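Local atomic coordinates of protein argonaute (Methanocaldococcus jannaschii, PDB entry 5G5S), a protein that cuts single-stranded DNA under the direction of short DNA guides and may defend the cell against invading genetic elements. Residues 357-362 against 401-406; 366-371 against 431-436; 377-382 against 464-469. All blocks are in the same frame, centred on the assembly; numbering follows the deposited sequence.

In the fold
Strand 357-365, first in the chain but inner in the Mid domain's parallel sheet, supplies half of interaction 1. The chain then turns through 366-371, half of interaction 2, and runs into helix 372-390, whose residues 377-382 serve interaction 3. Each partner comes later, in the same order: 401-406 closes a loop of 38 residues, 431-436 one of 59 and 464-469 one of 81. The three closures cross and none nests in another. Interaction 1 pairs the edge strand 397-407 with 357-365, interaction 2 ties the turn after that strand to the end of strand 428-434, and interaction 3 packs helix 372-390 on residues following strand 456-462.

Interaction 1: residues 357-362 against 401-406; sequences NLLTYI and ANRWKY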
ATOM      1  N   ASN A 357       8.755  14.754  30.827  1.00113.39           N
ATOM      2  CA  ASN A 357       9.946  13.918  30.922  1.00112.34           C
ATOM      3  C   ASN A 357       9.500  12.475  30.702  1.00112.90           C
ATOM      4  O   ASN A 357       8.985  11.834  31.620  1.00114.87           O
ATOM      5  CB  ASN A 357      10.635  14.103  32.288  1.00119.57           C
ATOM      6  CG  ASN A 357      12.075  14.561  32.217  1.00143.15           C
ATOM      7  OD1 ASN A 357      12.877  14.104  31.386  1.00132.40           O
ATOM      8  ND2 ASN A 357      12.449  15.451  33.126  1.00139.84           N
ATOM      9  N   LEU A 358       9.633  11.992  29.458  1.00105.05           N
ATOM     10  CA  LEU A 358       9.225  10.642  29.080  1.00101.87           C
ATOM     11  C   LEU A 358      10.202   9.597  29.596  1.00106.66           C
ATOM     12  O   LEU A 358      11.402   9.681  29.318  1.00105.59           O
ATOM     13  CB  LEU A 358       9.046  10.503  27.553  1.00 96.75           C
ATOM     14  CG  LEU A 358       7.946  11.341  26.872  1.00 99.60           C
ATOM     15  CD1 LEU A 358       8.085  11.290  25.356  1.00 94.28           C
ATOM     16  CD2 LEU A 358       6.549  10.884  27.282  1.00102.56           C
ATOM     17  N   LEU A 359       9.679   8.626  30.372  1.00105.37           N
ATOM     18  CA  LEU A 359      10.422   7.493  30.934  1.00106.70           C
ATOM     19  C   LEU A 359      10.891   6.656  29.732  1.00105.65           C
ATOM     20  O   LEU A 359      10.091   5.959  29.104  1.00101.58           O
ATOM     21  CB  LEU A 359       9.475   6.671  31.820  1.00109.50           C
ATOM     22  CG  LEU A 359       9.868   6.431  33.260  1.00120.62           C
ATOM     23  CD1 LEU A 359       9.288   7.508  34.186  1.00124.81           C
ATOM     24  CD2 LEU A 359       9.393   5.065  33.712  1.00125.41           C
ATOM     25  N   THR A 360      12.168   6.806  29.358  1.00101.45           N
ATOM     26  CA  THR A 360      12.742   6.128  28.193  1.00 96.78           C
ATOM     27  C   THR A 360      13.523   4.872  28.585  1.00100.85           C
ATOM     28  O   THR A 360      14.126   4.822  29.655  1.00103.55           O
ATOM     29  CB  THR A 360      13.537   7.135  27.335  1.00 99.41           C
ATOM     30  OG1 THR A 360      12.735   8.295  27.128  1.00 98.00           O
ATOM     31  CG2 THR A 360      13.960   6.572  25.984  1.00 92.70           C
ATOM     32  N   TYR A 361      13.494   3.862  27.713  1.00 94.44           N
ATOM     33  CA  TYR A 361      14.215   2.603  27.873  1.00 95.51           C
ATOM     34  C   TYR A 361      15.222   2.463  26.728  1.00 95.93           C
ATOM     35  O   TYR A 361      14.919   2.882  25.611  1.00 91.65           O
ATOM     36  CB  TYR A 361      13.227   1.427  27.835  1.00 96.57           C
ATOM     37  CG  TYR A 361      12.432   1.248  29.108  1.00102.77           C
ATOM     38  CD1 TYR A 361      11.250   1.952  29.322  1.00104.48           C
ATOM     39  CD2 TYR A 361      12.846   0.354  30.090  1.00107.87           C
ATOM     40  CE1 TYR A 361      10.519   1.798  30.500  1.00109.17           C
ATOM     41  CE2 TYR A 361      12.107   0.169  31.259  1.00112.75           C
ATOM     42  CZ  TYR A 361      10.942   0.892  31.458  1.00121.17           C
ATOM     43  OH  TYR A 361      10.219   0.715  32.615  1.00129.34           O
ATOM     44  N   ILE A 362      16.419   1.914  26.999  1.00 94.72           N
ATOM     45  CA  ILE A 362      17.412   1.673  25.942  1.00 92.98           C
ATOM     46  C   ILE A 362      17.644   0.170  25.855  1.00 96.70           C
ATOM     47  O   ILE A 362      18.298  -0.417  26.718  1.00100.12           O
ATOM     48  CB  ILE A 362      18.730   2.518  26.004  1.00 97.77           C
ATOM     49  CG1 ILE A 362      18.492   4.024  26.336  1.00 98.05           C
ATOM     50  CG2 ILE A 362      19.562   2.342  24.720  1.00 96.87           C
ATOM     51  CD1 ILE A 362      17.604   4.891  25.326  1.00100.36           C
ATOM     52  N   ALA A 401      17.586   7.121  32.394  1.00110.19           N
ATOM     53  CA  ALA A 401      18.452   6.810  33.533  1.00115.30           C
ATOM     54  C   ALA A 401      18.103   5.448  34.124  1.00120.11           C
ATOM     55  O   ALA A 401      16.932   5.184  34.414  1.00118.81           O
ATOM     56  CB  ALA A 401      18.342   7.893  34.597  1.00120.63           C
ATOM     57  N   ASN A 402      19.113   4.559  34.201  1.00118.39           N
ATOM     58  CA  ASN A 402      19.041   3.189  34.730  1.00120.60           C
ATOM     59  C   ASN A 402      18.125   2.216  33.976  1.00121.94           C
ATOM     60  O   ASN A 402      18.014   1.051  34.373  1.00124.16           O
ATOM     61  CB  ASN A 402      18.774   3.181  36.247  1.00124.67           C
ATOM     62  CG  ASN A 402      19.737   4.048  37.002  1.00133.58           C
ATOM     63  OD1 ASN A 402      19.401   5.156  37.430  1.00127.45           O
ATOM     64  ND2 ASN A 402      20.980   3.599  37.097  1.00123.90           N
ATOM     65  N   ARG A 403      17.504   2.679  32.873  1.00113.70           N
ATOM     66  CA  ARG A 403      16.609   1.877  32.038  1.00109.43           C
ATOM     67  C   ARG A 403      17.299   1.317  30.777  1.00109.73           C
ATOM     68  O   ARG A 403      16.676   1.198  29.719  1.00105.36           O
ATOM     69  CB  ARG A 403      15.307   2.634  31.728  1.00105.94           C
ATOM     70  CG  ARG A 403      14.356   2.716  32.909  1.00113.49           C
ATOM     71  CD  ARG A 403      13.209   3.661  32.641  1.00121.37           C
ATOM     72  NE  ARG A 403      12.795   4.358  33.858  1.00135.58           N
ATOM     73  CZ  ARG A 403      13.149   5.601  34.171  1.00150.20           C
ATOM     74  NH1 ARG A 403      13.907   6.313  33.345  1.00128.12           N
ATOM     75  NH2 ARG A 403      12.724   6.152  35.300  1.00145.82           N
ATOM     76  N   TRP A 404      18.592   0.955  30.923  1.00108.64           N
ATOM     77  CA  TRP A 404      19.427   0.318  29.905  1.00106.60           C
ATOM     78  C   TRP A 404      19.276  -1.174  30.161  1.00111.77           C
ATOM     79  O   TRP A 404      19.602  -1.647  31.256  1.00117.12           O
ATOM     80  CB  TRP A 404      20.907   0.722  30.067  1.00108.01           C
ATOM     81  CG  TRP A 404      21.211   2.141  29.703  1.00107.62           C
ATOM     82  CD1 TRP A 404      21.057   3.240  30.495  1.00112.46           C
ATOM     83  CD2 TRP A 404      21.795   2.605  28.478  1.00104.52           C
ATOM     84  NE1 TRP A 404      21.467   4.369  29.821  1.00110.45           N
ATOM     85  CE2 TRP A 404      21.927   4.007  28.580  1.00108.80           C
ATOM     86  CE3 TRP A 404      22.218   1.972  27.296  1.00103.50           C
ATOM     87  CZ2 TRP A 404      22.464   4.787  27.546  1.00105.92           C
ATOM     88  CZ3 TRP A 404      22.743   2.746  26.272  1.00102.85           C
ATOM     89  CH2 TRP A 404      22.856   4.136  26.398  1.00103.42           C
ATOM     90  N   LYS A 405      18.742  -1.908  29.182  1.00103.94           N
ATOM     91  CA  LYS A 405      18.483  -3.339  29.307  1.00105.00           C
ATOM     92  C   LYS A 405      18.915  -4.122  28.070  1.00108.36           C
ATOM     93  O   LYS A 405      18.774  -3.633  26.941  1.00104.86           O
ATOM     94  CB  LYS A 405      16.979  -3.581  29.558  1.00105.74           C
ATOM     95  CG  LYS A 405      16.496  -3.247  30.966  1.00113.87           C
ATOM     96  CD  LYS A 405      14.977  -3.370  31.089  1.00116.70           C
ATOM     97  CE  LYS A 405      14.498  -3.696  32.493  1.00131.69           C
ATOM     98  NZ  LYS A 405      14.721  -2.586  33.464  1.00139.93           N
ATOM     99  N   TYR A 406      19.389  -5.361  28.283  1.00107.76           N
ATOM    100  CA  TYR A 406      19.766  -6.273  27.205  1.00106.81           C
ATOM    101  C   TYR A 406      18.613  -7.226  26.904  1.00108.29           C
ATOM    102  O   TYR A 406      17.844  -7.562  27.808  1.00109.80           O
ATOM    103  CB  TYR A 406      21.020  -7.081  27.555  1.00113.26           C
ATOM    104  CG  TYR A 406      22.325  -6.327  27.416  1.00116.61           C
ATOM    105  CD1 TYR A 406      22.815  -5.967  26.162  1.00115.67           C
ATOM    106  CD2 TYR A 406      23.122  -6.067  28.527  1.00122.10           C
ATOM    107  CE1 TYR A 406      24.032  -5.301  26.026  1.00117.70           C
ATOM    108  CE2 TYR A 406      24.349  -5.416  28.401  1.00124.51           C
ATOM    109  CZ  TYR A 406      24.797  -5.028  27.148  1.00130.43           C
ATOM    110  OH  TYR A 406      26.006  -4.387  27.024  1.00134.69           O
TER
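R403 meets L359 and Y361 along its whole side chain, while I362 and W404 pack next to each other across the strand pair. The CD methylene of R403 sits over the centre of the Y361 ring, 3.8 Å from the centroid, a CH-pi contact made nearly straight down on the face. The R403 guanidinium has one face against L359, whose CG lies 3.5 Å from R403 CZ, offset toward the rim. Ring and guanidinium planes stand 67° apart. I362 puts CB above one face of the W404 indole, 4.0 Å from the centroid of the six-membered ring, and its CG2 comes within 3.6 Å of W404 CZ3. With CG2 anti to the backbone N (CG1 at chi1 -43°), that methyl lies toward the six-membered ring. The backbones add two hydrogen bonds: I362 N to R403 O at 2.8 Å and K405 N to I362 O at 2.9 Å. In the next shell, N399 OD1 accepts from R403 NH1, Y400 meets the W404 ring, and V379 of helix 372-390 touches both I362 and W404. Two parallel neighbouring strands joined through that helix form a beta-alpha-beta unit of the Mid domain.

Interaction 2: residues 366-371 against 431-436; sequences EEIKDE and LIIGKE
K435 and I368 each start with a gamma carbon in the crowded position between backbone N and carbonyl carbon (chi1 58° for K435 CG; in I368 the atom is CG1), and the two side chains run alongside each other in opposite senses. I368 CG2 comes 3.9 Å from K435 CB. From the other branch, I368 CD1 reaches the end of strand 428-434, touching I433 CG2 at 3.8 Å; these two isoleucines cross at about a right angle. Farther out, K435 CD lies 3.7 Å from E367 CB. The bend at chi3 (-99°) then places K435 CE 3.4 Å from E367 OE1. The ammonium closes a salt bridge and hydrogen bond, K435 NZ to E367 OE1 at 3.1 Å, approaching from above the carboxylate plane, 58° out of it. W463 packs against both isoleucines, and I375 of helix 372-390 also touches I368. The same E367 OE1 has a second cationic partner in K437 NZ, so one carboxylate oxygen serves two lysines. That pairing probably keeps E367 ionised and offsets the two positive charges at the exposed end of the contact, while the buried isoleucine end is apolar packing between the 3-10 segment and the strand.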
ATOM      1  N   GLU A 366      21.562  -8.556  22.762  1.00108.25           N
ATOM      2  CA  GLU A 366      22.628  -9.325  23.431  1.00113.01           C
ATOM      3  C   GLU A 366      23.839  -9.589  22.534  1.00119.57           C
ATOM      4  O   GLU A 366      24.974  -9.489  22.999  1.00122.83           O
ATOM      5  CB  GLU A 366      22.086 -10.663  23.957  1.00117.33           C
ATOM      6  CG  GLU A 366      21.439 -10.584  25.327  1.00127.24           C
ATOM      7  CD  GLU A 366      20.980 -11.913  25.898  1.00149.20           C
ATOM      8  OE1 GLU A 366      21.773 -12.883  25.882  1.00149.52           O
ATOM      9  OE2 GLU A 366      19.835 -11.973  26.403  1.00139.58           O
ATOM     10  N   GLU A 367      23.589  -9.909  21.248  1.00115.01           N
ATOM     11  CA  GLU A 367      24.594 -10.223  20.229  1.00116.97           C
ATOM     12  C   GLU A 367      25.572  -9.082  19.898  1.00120.41           C
ATOM     13  O   GLU A 367      26.627  -9.348  19.317  1.00123.05           O
ATOM     14  CB  GLU A 367      23.929 -10.771  18.952  1.00116.88           C
ATOM     15  CG  GLU A 367      23.207 -12.097  19.149  1.00130.48           C
ATOM     16  CD  GLU A 367      23.205 -13.025  17.947  1.00154.68           C
ATOM     17  OE1 GLU A 367      22.724 -12.610  16.867  1.00131.28           O
ATOM     18  OE2 GLU A 367      23.669 -14.179  18.094  1.00158.58           O
ATOM     19  N   ILE A 368      25.237  -7.830  20.271  1.00113.80           N
ATOM     20  CA  ILE A 368      26.090  -6.658  20.020  1.00113.24           C
ATOM     21  C   ILE A 368      26.681  -6.009  21.301  1.00119.29           C
ATOM     22  O   ILE A 368      27.181  -4.881  21.245  1.00117.74           O
ATOM     23  CB  ILE A 368      25.448  -5.639  19.027  1.00111.64           C
ATOM     24  CG1 ILE A 368      24.052  -5.161  19.499  1.00108.05           C
ATOM     25  CG2 ILE A 368      25.407  -6.215  17.602  1.00112.93           C
ATOM     26  CD1 ILE A 368      23.597  -3.822  18.971  1.00108.53           C
ATOM     27  N   LYS A 369      26.673  -6.757  22.429  1.00119.50           N
ATOM     28  CA  LYS A 369      27.153  -6.339  23.755  1.00122.49           C
ATOM     29  C   LYS A 369      28.598  -5.830  23.833  1.00130.65           C
ATOM     30  O   LYS A 369      28.909  -5.067  24.751  1.00132.00           O
ATOM     31  CB  LYS A 369      26.934  -7.456  24.791  1.00128.88           C
ATOM     32  N   ASP A 370      29.481  -6.257  22.901  1.00129.25           N
ATOM     33  CA  ASP A 370      30.903  -5.863  22.876  1.00132.66           C
ATOM     34  C   ASP A 370      31.084  -4.374  22.607  1.00133.27           C
ATOM     35  O   ASP A 370      32.033  -3.769  23.114  1.00135.92           O
ATOM     36  CB  ASP A 370      31.698  -6.657  21.820  1.00137.11           C
ATOM     37  CG  ASP A 370      31.201  -8.060  21.546  1.00148.10           C
ATOM     38  OD1 ASP A 370      30.142  -8.196  20.878  1.00144.04           O
ATOM     39  OD2 ASP A 370      31.888  -9.025  21.959  1.00157.27           O
ATOM     40  N   GLU A 371      30.177  -3.792  21.804  1.00123.81           N
ATOM     41  CA  GLU A 371      30.211  -2.387  21.399  1.00120.48           C
ATOM     42  C   GLU A 371      29.413  -1.443  22.319  1.00120.70           C
ATOM     43  O   GLU A 371      29.051  -0.346  21.887  1.00116.31           O
ATOM     44  CB  GLU A 371      29.782  -2.250  19.927  1.00118.27           C
ATOM     45  CG  GLU A 371      30.749  -2.883  18.943  1.00131.20           C
ATOM     46  CD  GLU A 371      30.105  -3.264  17.627  1.00150.71           C
ATOM     47  OE1 GLU A 371      29.561  -4.387  17.537  1.00148.25           O
ATOM     48  OE2 GLU A 371      30.118  -2.429  16.694  1.00142.34           O
ATOM     49  N   LEU A 431      14.146   2.888  22.898  1.00 79.50           N
ATOM     50  CA  LEU A 431      15.042   2.940  21.749  1.00 77.57           C
ATOM     51  C   LEU A 431      15.692   1.564  21.646  1.00 81.91           C
ATOM     52  O   LEU A 431      16.402   1.141  22.559  1.00 83.01           O
ATOM     53  CB  LEU A 431      16.081   4.065  21.908  1.00 78.78           C
ATOM     54  CG  LEU A 431      17.085   4.262  20.769  1.00 82.42           C
ATOM     55  CD1 LEU A 431      16.421   4.868  19.531  1.00 79.73           C
ATOM     56  CD2 LEU A 431      18.254   5.123  21.222  1.00 85.79           C
ATOM     57  N   ILE A 432      15.363   0.836  20.574  1.00 77.74           N
ATOM     58  CA  ILE A 432      15.854  -0.517  20.334  1.00 78.98           C
ATOM     59  C   ILE A 432      17.066  -0.475  19.390  1.00 84.62           C
ATOM     60  O   ILE A 432      16.956  -0.006  18.253  1.00 80.81           O
ATOM     61  CB  ILE A 432      14.710  -1.449  19.817  1.00 80.32           C
ATOM     62  CG1 ILE A 432      13.536  -1.536  20.812  1.00 79.98           C
ATOM     63  CG2 ILE A 432      15.229  -2.844  19.451  1.00 83.35           C
ATOM     64  CD1 ILE A 432      12.157  -1.792  20.119  1.00 73.51           C
ATOM     65  N   ILE A 433      18.223  -0.959  19.884  1.00 85.81           N
ATOM     66  CA  ILE A 433      19.469  -1.057  19.122  1.00 87.42           C
ATOM     67  C   ILE A 433      19.644  -2.541  18.756  1.00 90.63           C
ATOM     68  O   ILE A 433      19.867  -3.386  19.633  1.00 90.82           O
ATOM     69  CB  ILE A 433      20.702  -0.492  19.901  1.00 94.33           C
ATOM     70  CG1 ILE A 433      20.390   0.802  20.723  1.00 94.72           C
ATOM     71  CG2 ILE A 433      21.944  -0.358  18.997  1.00 96.26           C
ATOM     72  CD1 ILE A 433      20.050   2.074  19.936  1.00100.20           C
ATOM     73  N   GLY A 434      19.486  -2.840  17.472  1.00 86.04           N
ATOM     74  CA  GLY A 434      19.584  -4.200  16.959  1.00 87.73           C
ATOM     75  C   GLY A 434      20.635  -4.404  15.892  1.00 93.61           C
ATOM     76  O   GLY A 434      21.439  -3.508  15.621  1.00 93.56           O
ATOM     77  N   LYS A 435      20.630  -5.600  15.286  1.00 92.22           N
ATOM     78  CA  LYS A 435      21.570  -6.003  14.234  1.00 94.42           C
ATOM     79  C   LYS A 435      20.879  -6.732  13.072  1.00 98.41           C
ATOM     80  O   LYS A 435      19.736  -7.169  13.223  1.00 97.15           O
ATOM     81  CB  LYS A 435      22.749  -6.821  14.812  1.00101.19           C
ATOM     82  CG  LYS A 435      22.360  -8.087  15.569  1.00113.98           C
ATOM     83  CD  LYS A 435      23.515  -9.074  15.636  1.00128.15           C
ATOM     84  CE  LYS A 435      23.392 -10.160  14.592  1.00139.50           C
ATOM     85  NZ  LYS A 435      24.464 -11.175  14.724  1.00150.65           N
ATOM     86  N   GLU A 436      21.559  -6.835  11.909  1.00 96.24           N
ATOM     87  CA  GLU A 436      21.018  -7.489  10.716  1.00 96.30           C
ATOM     88  C   GLU A 436      20.842  -8.996  10.913  1.00101.84           C
ATOM     89  O   GLU A 436      21.817  -9.751  10.918  1.00105.22           O
ATOM     90  CB  GLU A 436      21.843  -7.149   9.454  1.00 99.30           C
ATOM     91  CG  GLU A 436      21.223  -7.605   8.135  1.00109.24           C
ATOM     92  CD  GLU A 436      19.809  -7.138   7.841  1.00120.64           C
ATOM     93  OE1 GLU A 436      19.577  -5.908   7.802  1.00116.55           O
ATOM     94  OE2 GLU A 436      18.935  -8.007   7.627  1.00107.07           O
TER

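Interaction 3: residues 377-382 against 464-469; sequences DKVNKM and ENWRKD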
ATOM      1  N   ASP A 377      27.828   6.071  24.036  1.00111.15           N
ATOM      2  CA  ASP A 377      28.308   7.365  23.543  1.00111.33           C
ATOM      3  C   ASP A 377      27.507   7.930  22.347  1.00109.69           C
ATOM      4  O   ASP A 377      27.551   9.137  22.114  1.00109.29           O
ATOM      5  CB  ASP A 377      29.819   7.303  23.240  1.00117.51           C
ATOM      6  CG  ASP A 377      30.724   7.174  24.462  1.00139.57           C
ATOM      7  OD1 ASP A 377      30.311   6.515  25.449  1.00142.24           O
ATOM      8  OD2 ASP A 377      31.863   7.694  24.416  1.00150.16           O
ATOM      9  N   LYS A 378      26.759   7.070  21.617  1.00101.78           N
ATOM     10  CA  LYS A 378      25.919   7.458  20.480  1.00 97.01           C
ATOM     11  C   LYS A 378      24.510   7.872  20.932  1.00 97.54           C
ATOM     12  O   LYS A 378      23.976   8.863  20.431  1.00 96.33           O
ATOM     13  CB  LYS A 378      25.843   6.327  19.441  1.00 97.39           C
ATOM     14  CG  LYS A 378      26.719   6.558  18.220  1.00105.79           C
ATOM     15  CD  LYS A 378      25.942   7.170  17.058  1.00105.01           C
ATOM     16  CE  LYS A 378      26.876   7.530  15.932  1.00110.08           C
ATOM     17  NZ  LYS A 378      26.191   8.316  14.878  1.00111.94           N
ATOM     18  N   VAL A 379      23.911   7.098  21.866  1.00 92.51           N
ATOM     19  CA  VAL A 379      22.590   7.331  22.470  1.00 90.01           C
ATOM     20  C   VAL A 379      22.656   8.608  23.358  1.00 97.78           C
ATOM     21  O   VAL A 379      21.726   9.414  23.336  1.00 96.00           O
ATOM     22  CB  VAL A 379      22.123   6.071  23.264  1.00 93.36           C
ATOM     23  CG1 VAL A 379      20.864   6.332  24.087  1.00 92.33           C
ATOM     24  CG2 VAL A 379      21.922   4.873  22.343  1.00 90.80           C
ATOM     25  N   ASN A 380      23.770   8.789  24.109  1.00 99.49           N
ATOM     26  CA  ASN A 380      23.989   9.948  24.984  1.00102.81           C
ATOM     27  C   ASN A 380      24.191  11.252  24.202  1.00107.88           C
ATOM     28  O   ASN A 380      23.441  12.202  24.430  1.00107.63           O
ATOM     29  CB  ASN A 380      25.133   9.702  25.977  1.00106.08           C
ATOM     30  CG  ASN A 380      24.847   8.643  27.023  1.00123.10           C
ATOM     31  OD1 ASN A 380      23.696   8.353  27.370  1.00112.17           O
ATOM     32  ND2 ASN A 380      25.899   8.051  27.571  1.00116.74           N
ATOM     33  N   LYS A 381      25.163  11.284  23.255  1.00104.86           N
ATOM     34  CA  LYS A 381      25.454  12.454  22.410  1.00104.45           C
ATOM     35  C   LYS A 381      24.238  12.928  21.618  1.00104.45           C
ATOM     36  O   LYS A 381      24.119  14.121  21.360  1.00105.29           O
ATOM     37  CB  LYS A 381      26.634  12.185  21.466  1.00107.64           C
ATOM     38  N   MET A 382      23.333  12.009  21.244  1.00 97.15           N
ATOM     39  CA  MET A 382      22.114  12.363  20.519  1.00 93.29           C
ATOM     40  C   MET A 382      21.051  12.949  21.462  1.00100.05           C
ATOM     41  O   MET A 382      20.502  14.013  21.170  1.00100.90           O
ATOM     42  CB  MET A 382      21.556  11.161  19.742  1.00 91.61           C
ATOM     43  CG  MET A 382      20.139  11.397  19.217  1.00 91.30           C
ATOM     44  SD  MET A 382      19.303   9.957  18.544  1.00 91.39           S
ATOM     45  CE  MET A 382      19.104   8.980  19.997  1.00 89.40           C
ATOM     46  N   GLU A 464      24.975  -1.463  13.058  1.00106.65           N
ATOM     47  CA  GLU A 464      25.977  -1.470  11.981  1.00109.44           C
ATOM     48  C   GLU A 464      25.890  -0.196  11.135  1.00110.56           C
ATOM     49  O   GLU A 464      26.916   0.435  10.874  1.00113.12           O
ATOM     50  CB  GLU A 464      25.844  -2.723  11.090  1.00112.67           C
ATOM     51  CG  GLU A 464      26.236  -4.029  11.768  1.00125.94           C
ATOM     52  CD  GLU A 464      25.075  -4.918  12.175  1.00138.48           C
ATOM     53  OE1 GLU A 464      24.128  -4.412  12.820  1.00120.63           O
ATOM     54  OE2 GLU A 464      25.127  -6.131  11.867  1.00128.74           O
ATOM     55  N   ASN A 465      24.665   0.206  10.773  1.00101.99           N
ATOM     56  CA  ASN A 465      24.402   1.409   9.990  1.00 99.72           C
ATOM     57  C   ASN A 465      24.620   2.703  10.794  1.00102.54           C
ATOM     58  O   ASN A 465      25.223   3.642  10.267  1.00103.42           O
ATOM     59  CB  ASN A 465      23.001   1.357   9.380  1.00 95.58           C
ATOM     60  CG  ASN A 465      22.812   0.273   8.342  1.00115.74           C
ATOM     61  OD1 ASN A 465      23.658   0.048   7.459  1.00107.87           O
ATOM     62  ND2 ASN A 465      21.670  -0.401   8.412  1.00105.22           N
ATOM     63  N   TRP A 466      24.148   2.749  12.064  1.00 96.57           N
ATOM     64  CA  TRP A 466      24.292   3.924  12.932  1.00 95.49           C
ATOM     65  C   TRP A 466      25.738   4.222  13.332  1.00103.28           C
ATOM     66  O   TRP A 466      26.079   5.393  13.497  1.00103.56           O
ATOM     67  CB  TRP A 466      23.391   3.816  14.174  1.00 92.29           C
ATOM     68  CG  TRP A 466      23.006   5.134  14.794  1.00 91.78           C
ATOM     69  CD1 TRP A 466      23.035   6.364  14.202  1.00 94.03           C
ATOM     70  CD2 TRP A 466      22.489   5.338  16.120  1.00 91.23           C
ATOM     71  NE1 TRP A 466      22.602   7.326  15.087  1.00 92.94           N
ATOM     72  CE2 TRP A 466      22.254   6.724  16.268  1.00 94.20           C
ATOM     73  CE3 TRP A 466      22.227   4.488  17.207  1.00 93.04           C
ATOM     74  CZ2 TRP A 466      21.770   7.277  17.459  1.00 93.60           C
ATOM     75  CZ3 TRP A 466      21.742   5.037  18.384  1.00 94.39           C
ATOM     76  CH2 TRP A 466      21.521   6.416  18.503  1.00 94.66           C
ATOM     77  N   ARG A 467      26.584   3.176  13.483  1.00102.76           N
ATOM     78  CA  ARG A 467      28.002   3.289  13.848  1.00106.50           C
ATOM     79  C   ARG A 467      28.802   4.042  12.768  1.00112.64           C
ATOM     80  O   ARG A 467      29.679   4.838  13.104  1.00114.10           O
ATOM     81  CB  ARG A 467      28.594   1.892  14.102  1.00109.43           C
ATOM     82  CG  ARG A 467      29.995   1.882  14.727  1.00122.95           C
ATOM     83  CD  ARG A 467      30.563   0.481  14.921  1.00131.21           C
ATOM     84  NE  ARG A 467      30.783  -0.217  13.651  1.00138.64           N
ATOM     85  CZ  ARG A 467      29.993  -1.174  13.171  1.00153.11           C
ATOM     86  NH1 ARG A 467      28.925  -1.568  13.853  1.00139.05           N
ATOM     87  NH2 ARG A 467      30.264  -1.741  12.004  1.00143.05           N
ATOM     88  N   LYS A 468      28.469   3.805  11.486  1.00109.52           N
ATOM     89  CA  LYS A 468      29.094   4.425  10.312  1.00111.62           C
ATOM     90  C   LYS A 468      28.550   5.831   9.987  1.00115.66           C
ATOM     91  O   LYS A 468      29.099   6.498   9.108  1.00118.00           O
ATOM     92  CB  LYS A 468      28.953   3.502   9.087  1.00114.52           C
ATOM     93  N   ASP A 469      27.479   6.276  10.681  1.00109.47           N
ATOM     94  CA  ASP A 469      26.842   7.583  10.476  1.00107.39           C
ATOM     95  C   ASP A 469      27.688   8.731  11.062  1.00114.63           C
ATOM     96  O   ASP A 469      27.435   9.198  12.179  1.00113.89           O
ATOM     97  CB  ASP A 469      25.402   7.568  11.032  1.00105.20           C
ATOM     98  CG  ASP A 469      24.631   8.864  10.879  1.00110.62           C
ATOM     99  OD1 ASP A 469      24.497   9.344   9.730  1.00111.28           O
ATOM    100  OD2 ASP A 469      24.124   9.377  11.903  1.00111.92           O
TER
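Helix 372-390 of the Mid domain packs here against residues 464-469, on and after the short helix that follows strand 456-462, with the indole of W466 at the centre of the contact and K378 laid over it. The K378 chain bends at chi2 (-96°), carrying CD to one face of the indole, 3.8 Å from the centroid of the five-membered ring. The ammonium lies off-centre to the same ring, a cation-pi contact with K378 NZ 4.1 Å from the centroid and 34° off the normal. Two carbonyls also receive it: K378 NZ donates to D469 O at 3.1 Å and more weakly to W466 O at 3.2 Å. The D469 carboxylate adds only a long salt bridge to K378; its OD1 accepts from M474 N and its OD2 pairs with T475 OG1. T475 OG1 also hydrogen-bonds with W466 NE1, which helps to fix the turn of the indole. At the six-membered end, V379 CG2 lies 4.0 Å from W466 CZ3. M382 completes the packing with an oblique Met-aromatic contact: M382 SD lies 71° off the normal of the six-membered ring and 3.8 Å from W466 CZ2, and the bend at chi3 brings M382 CE within 3.8 Å of W466 CH2.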